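Local coordinates for kinetochore-associated protein NSL1 homolog (Homo sapiens, PDB 5LSI), which forms part of the MIS12 complex, which is required for kinetochore formation and for normal chromosome alignment and segregation during mitosis, at residues N68-A71 with W72-S76; A53-T56 with F57-V61. One frame throughout, in Å; residues are numbered along the deposited sequence.

In the fold
This chain is an N-terminal piece of NSL1. It runs through strand 15-17 and helix 20-35, then turns back along helix 46-62 to strand 65-67, which pairs in parallel with strand 15-17. Interaction 2 comes first. It lies wholly within helix 46-62 and closes successive helical turns, while Phe57 and Ala53 rest on helix 20-35. Interaction 1 follows strand 65-67 and closes a tight turn in the C-terminal tail; Trp72 holds that tail against Ile65, Ile67 and the start of helix 20-35. Both contacts are local. They stand in series, neither nested nor crossed. The centres of interaction 1 and interaction 2 are about 17 Å apart, and the nearest atoms of interaction 1 and interaction 2 about 6 Å apart.

Interaction 1. Residues N68-A71 with W72-S76; sequences NGQA and WQEAS
Trp72 follows Ala71 directly through the peptide bond, and its indole turns away from segment 68-71. The ring swings off the turn, CG lying opposite the backbone N (chi1 171°), and packs on Ile65, Ile67, Val23 and Thr24, with Lys20 in a cation-pi contact. Lys20 NZ also bonds to Trp72 O. Gln73 bends back at chi2 (-83°), which brings its amide end over the methyl of Ala71; Gln73 OE1 is 4.0 Å from Ala71 CB. From Trp72 to Ala75 the chain makes a type I beta turn, closed by Ala75 N bonding to Trp72 O. Glu74 meets Ala71 through one good bond and one weak one, and its side chain braces the turn against the backbone before it. Glu74 OE1 takes the N-H of Ala71 at 2.9 Å, using the anti lone pair, with an N-H...O angle of 158°. Glu74 N gives the weak bond back to Ala71 O at 3.3 Å. The extended Glu74 chain runs alongside Gln70, with Gln70 CB 3.9 Å from Glu74 CG. Ala75 turns its methyl toward the carbonyl of Ala71, with Ala75 CB 3.4 Å from Ala71 O. Ala75 O accepts from Lys20 NZ.

Interaction 2. Residues A53-T56 with F57-V61; sequences AQWT and FESAV
Ser59 OG sits over one face of the Trp55 indole, and its nearest ring atom is Trp55 NE1 at 3.3 Å. One face of the Phe57 ring carries Val61 CG2, offset toward the rim. Gln54 lies beside Phe57 and points the same way. Its amide is turned 66° from the ring plane, and Gln54 OE1 comes obliquely to within 4.0 Å of Phe57 CD2. This OE1 is buried and has no polar partner, whereas Gln54 NE2 makes a weak bond to Gly31 O. With OG beside its own backbone N (chi1 -67°), the Ser59 hydroxyl reaches back and donates to Trp55 O at 2.8 Å. Ser59 N bonds to the same oxygen at 2.9 Å from the opposite face of the carbonyl plane. Replacing the serine by an alanine would probably cost Trp55 O its hydroxyl donor and open a gap over the indole. Glu58 CG passes 3.5 Å from Gln54 O. Thr56 OG1 bonds to Asp52 O. Phe57 packs on Cys30 of helix 20-35 and on another protein's chain. The i to i+4 ladder is that of an alpha-helix, with serine and threonine hydroxyls doubling back onto carbonyls one turn earlier.

Interaction 1. Residues N68-A71 with W72-S76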
loop_
_atom_site.group_PDB
_atom_site.type_symbol
_atom_site.label_atom_id
_atom_site.label_comp_id
_atom_site.label_asym_id
_atom_site.label_seq_id
_atom_site.Cartn_x
_atom_site.Cartn_y
_atom_site.Cartn_z
ATOM N N ASN B 68 8.414 -14.304 -3.207
ATOM C CA ASN B 68 9.454 -15.202 -3.713
ATOM C C ASN B 68 9.374 -15.316 -5.236
ATOM O O ASN B 68 9.329 -16.410 -5.803
ATOM C CB ASN B 68 9.369 -16.578 -3.046
ATOM C CG ASN B 68 9.635 -16.518 -1.553
ATOM O OD1 ASN B 68 10.601 -15.899 -1.105
ATOM N ND2 ASN B 68 8.772 -17.159 -0.774
ATOM N N GLY B 69 9.339 -14.159 -5.900
ATOM C CA GLY B 69 9.269 -14.098 -7.345
ATOM C C GLY B 69 7.938 -14.477 -7.955
ATOM O O GLY B 69 7.791 -14.380 -9.179
ATOM N N GLN B 70 6.965 -14.898 -7.153
ATOM C CA GLN B 70 5.661 -15.321 -7.638
ATOM C C GLN B 70 4.611 -14.259 -7.341
ATOM O O GLN B 70 4.784 -13.406 -6.466
ATOM C CB GLN B 70 5.236 -16.643 -6.991
ATOM C CG GLN B 70 6.328 -17.696 -6.919
ATOM C CD GLN B 70 5.857 -18.963 -6.229
ATOM O OE1 GLN B 70 4.658 -19.241 -6.168
ATOM N NE2 GLN B 70 6.797 -19.732 -5.692
ATOM N N ALA B 71 3.504 -14.332 -8.073
ATOM C CA ALA B 71 2.374 -13.466 -7.791
ATOM C C ALA B 71 1.769 -13.811 -6.433
ATOM O O ALA B 71 1.926 -14.918 -5.912
ATOM C CB ALA B 71 1.316 -13.585 -8.885
ATOM N N TRP B 72 1.063 -12.833 -5.861
ATOM C CA TRP B 72 0.515 -12.989 -4.516
ATOM C C TRP B 72 -0.467 -14.153 -4.445
ATOM O O TRP B 72 -0.355 -15.025 -3.576
ATOM C CB TRP B 72 -0.161 -11.686 -4.086
ATOM C CG TRP B 72 -0.946 -11.771 -2.809
ATOM C CD1 TRP B 72 -2.237 -12.193 -2.663
ATOM C CD2 TRP B 72 -0.499 -11.391 -1.503
ATOM N NE1 TRP B 72 -2.615 -12.111 -1.343
ATOM C CE2 TRP B 72 -1.566 -11.619 -0.613
ATOM C CE3 TRP B 72 0.700 -10.883 -1.001
ATOM C CZ2 TRP B 72 -1.467 -11.361 0.749
ATOM C CZ3 TRP B 72 0.795 -10.627 0.352
ATOM C CH2 TRP B 72 -0.281 -10.866 1.211
ATOM N N GLN B 73 -1.443 -14.181 -5.356
ATOM C CA GLN B 73 -2.504 -15.179 -5.288
ATOM C C GLN B 73 -2.001 -16.591 -5.554
ATOM O O GLN B 73 -2.680 -17.555 -5.182
ATOM C CB GLN B 73 -3.616 -14.832 -6.279
ATOM C CG GLN B 73 -3.154 -14.702 -7.727
ATOM C CD GLN B 73 -2.565 -13.337 -8.046
ATOM O OE1 GLN B 73 -2.103 -12.620 -7.157
ATOM N NE2 GLN B 73 -2.580 -12.973 -9.324
ATOM N N GLU B 74 -0.835 -16.741 -6.178
ATOM C CA GLU B 74 -0.300 -18.055 -6.499
ATOM C C GLU B 74 0.784 -18.511 -5.531
ATOM O O GLU B 74 1.347 -19.593 -5.722
ATOM C CB GLU B 74 0.248 -18.064 -7.931
ATOM C CG GLU B 74 1.537 -17.284 -8.121
ATOM C CD GLU B 74 2.015 -17.299 -9.562
ATOM O OE1 GLU B 74 2.697 -16.338 -9.979
ATOM O OE2 GLU B 74 1.703 -18.271 -10.283
ATOM N N ALA B 75 1.085 -17.727 -4.502
ATOM C CA ALA B 75 2.103 -18.067 -3.520
ATOM C C ALA B 75 1.447 -18.419 -2.187
ATOM O O ALA B 75 0.222 -18.402 -2.039
ATOM C CB ALA B 75 3.101 -16.919 -3.360
ATOM N N SER B 76 2.283 -18.739 -1.205
ATOM C CA SER B 76 1.795 -19.151 0.103
ATOM C C SER B 76 2.642 -18.559 1.227
ATOM O O SER B 76 3.866 -18.682 1.223
ATOM C CB SER B 76 1.777 -20.678 0.205
ATOM O OG SER B 76 1.082 -21.250 -0.891
#

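Interaction 2. Residues A53-T56 with F57-V61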
loop_
_atom_site.group_PDB
_atom_site.type_symbol
_atom_site.label_atom_id
_atom_site.label_comp_id
_atom_site.label_asym_id
_atom_site.label_seq_id
_atom_site.Cartn_x
_atom_site.Cartn_y
_atom_site.Cartn_z
ATOM N N ALA B 53 -12.834 0.740 -0.107
ATOM C CA ALA B 53 -11.533 1.395 0.022
ATOM C C ALA B 53 -10.489 0.455 0.610
ATOM O O ALA B 53 -9.335 0.443 0.169
ATOM C CB ALA B 53 -11.657 2.654 0.879
ATOM N N GLN B 54 -10.871 -0.332 1.619
ATOM C CA GLN B 54 -9.942 -1.288 2.210
ATOM C C GLN B 54 -9.487 -2.322 1.186
ATOM O O GLN B 54 -8.295 -2.637 1.086
ATOM C CB GLN B 54 -10.601 -1.978 3.406
ATOM C CG GLN B 54 -9.635 -2.746 4.271
ATOM C CD GLN B 54 -8.892 -1.841 5.227
ATOM O OE1 GLN B 54 -7.746 -1.465 4.977
ATOM N NE2 GLN B 54 -9.543 -1.479 6.330
ATOM N N TRP B 55 -10.437 -2.861 0.414
ATOM C CA TRP B 55 -10.126 -3.883 -0.582
ATOM C C TRP B 55 -9.301 -3.307 -1.728
ATOM O O TRP B 55 -8.402 -3.974 -2.250
ATOM C CB TRP B 55 -11.428 -4.508 -1.092
ATOM C CG TRP B 55 -11.261 -5.414 -2.266
ATOM C CD1 TRP B 55 -10.463 -6.525 -2.349
ATOM C CD2 TRP B 55 -11.912 -5.294 -3.534
ATOM N NE1 TRP B 55 -10.580 -7.100 -3.600
ATOM C CE2 TRP B 55 -11.463 -6.360 -4.344
ATOM C CE3 TRP B 55 -12.833 -4.388 -4.064
ATOM C CZ2 TRP B 55 -11.907 -6.539 -5.658
ATOM C CZ3 TRP B 55 -13.273 -4.566 -5.367
ATOM C CH2 TRP B 55 -12.812 -5.632 -6.149
ATOM N N THR B 56 -9.593 -2.070 -2.135
ATOM C CA THR B 56 -8.761 -1.399 -3.129
ATOM C C THR B 56 -7.351 -1.187 -2.599
ATOM O O THR B 56 -6.369 -1.399 -3.319
ATOM C CB THR B 56 -9.387 -0.059 -3.520
ATOM O OG1 THR B 56 -10.683 -0.284 -4.089
ATOM C CG2 THR B 56 -8.515 0.663 -4.526
ATOM N N PHE B 57 -7.234 -0.779 -1.334
ATOM C CA PHE B 57 -5.921 -0.562 -0.735
ATOM C C PHE B 57 -5.114 -1.854 -0.702
ATOM O O PHE B 57 -3.958 -1.891 -1.140
ATOM C CB PHE B 57 -6.080 0.017 0.672
ATOM C CG PHE B 57 -4.802 0.062 1.461
ATOM C CD1 PHE B 57 -3.799 0.957 1.131
ATOM C CD2 PHE B 57 -4.611 -0.786 2.542
ATOM C CE1 PHE B 57 -2.620 1.000 1.858
ATOM C CE2 PHE B 57 -3.438 -0.747 3.278
ATOM C CZ PHE B 57 -2.440 0.143 2.932
ATOM N N GLU B 58 -5.715 -2.933 -0.196
ATOM C CA GLU B 58 -4.994 -4.200 -0.108
ATOM C C GLU B 58 -4.675 -4.760 -1.488
ATOM O O GLU B 58 -3.602 -5.338 -1.694
ATOM C CB GLU B 58 -5.802 -5.204 0.713
ATOM C CG GLU B 58 -5.879 -4.852 2.187
ATOM C CD GLU B 58 -6.794 -5.778 2.967
ATOM O OE1 GLU B 58 -7.633 -6.464 2.339
ATOM O OE2 GLU B 58 -6.674 -5.816 4.211
ATOM N N SER B 59 -5.588 -4.597 -2.448
ATOM C CA SER B 59 -5.327 -5.082 -3.802
ATOM C C SER B 59 -4.161 -4.344 -4.445
ATOM O O SER B 59 -3.308 -4.965 -5.086
ATOM C CB SER B 59 -6.577 -4.945 -4.667
ATOM O OG SER B 59 -7.596 -5.811 -4.209
ATOM N N ALA B 60 -4.101 -3.021 -4.280
ATOM C CA ALA B 60 -3.022 -2.255 -4.895
ATOM C C ALA B 60 -1.667 -2.683 -4.354
ATOM O O ALA B 60 -0.684 -2.747 -5.102
ATOM C CB ALA B 60 -3.239 -0.760 -4.671
ATOM N N VAL B 61 -1.591 -2.980 -3.054
ATOM C CA VAL B 61 -0.332 -3.442 -2.477
ATOM C C VAL B 61 -0.009 -4.846 -2.974
ATOM O O VAL B 61 1.105 -5.120 -3.433
ATOM C CB VAL B 61 -0.389 -3.391 -0.938
ATOM C CG1 VAL B 61 0.847 -4.041 -0.335
ATOM C CG2 VAL B 61 -0.509 -1.957 -0.458
#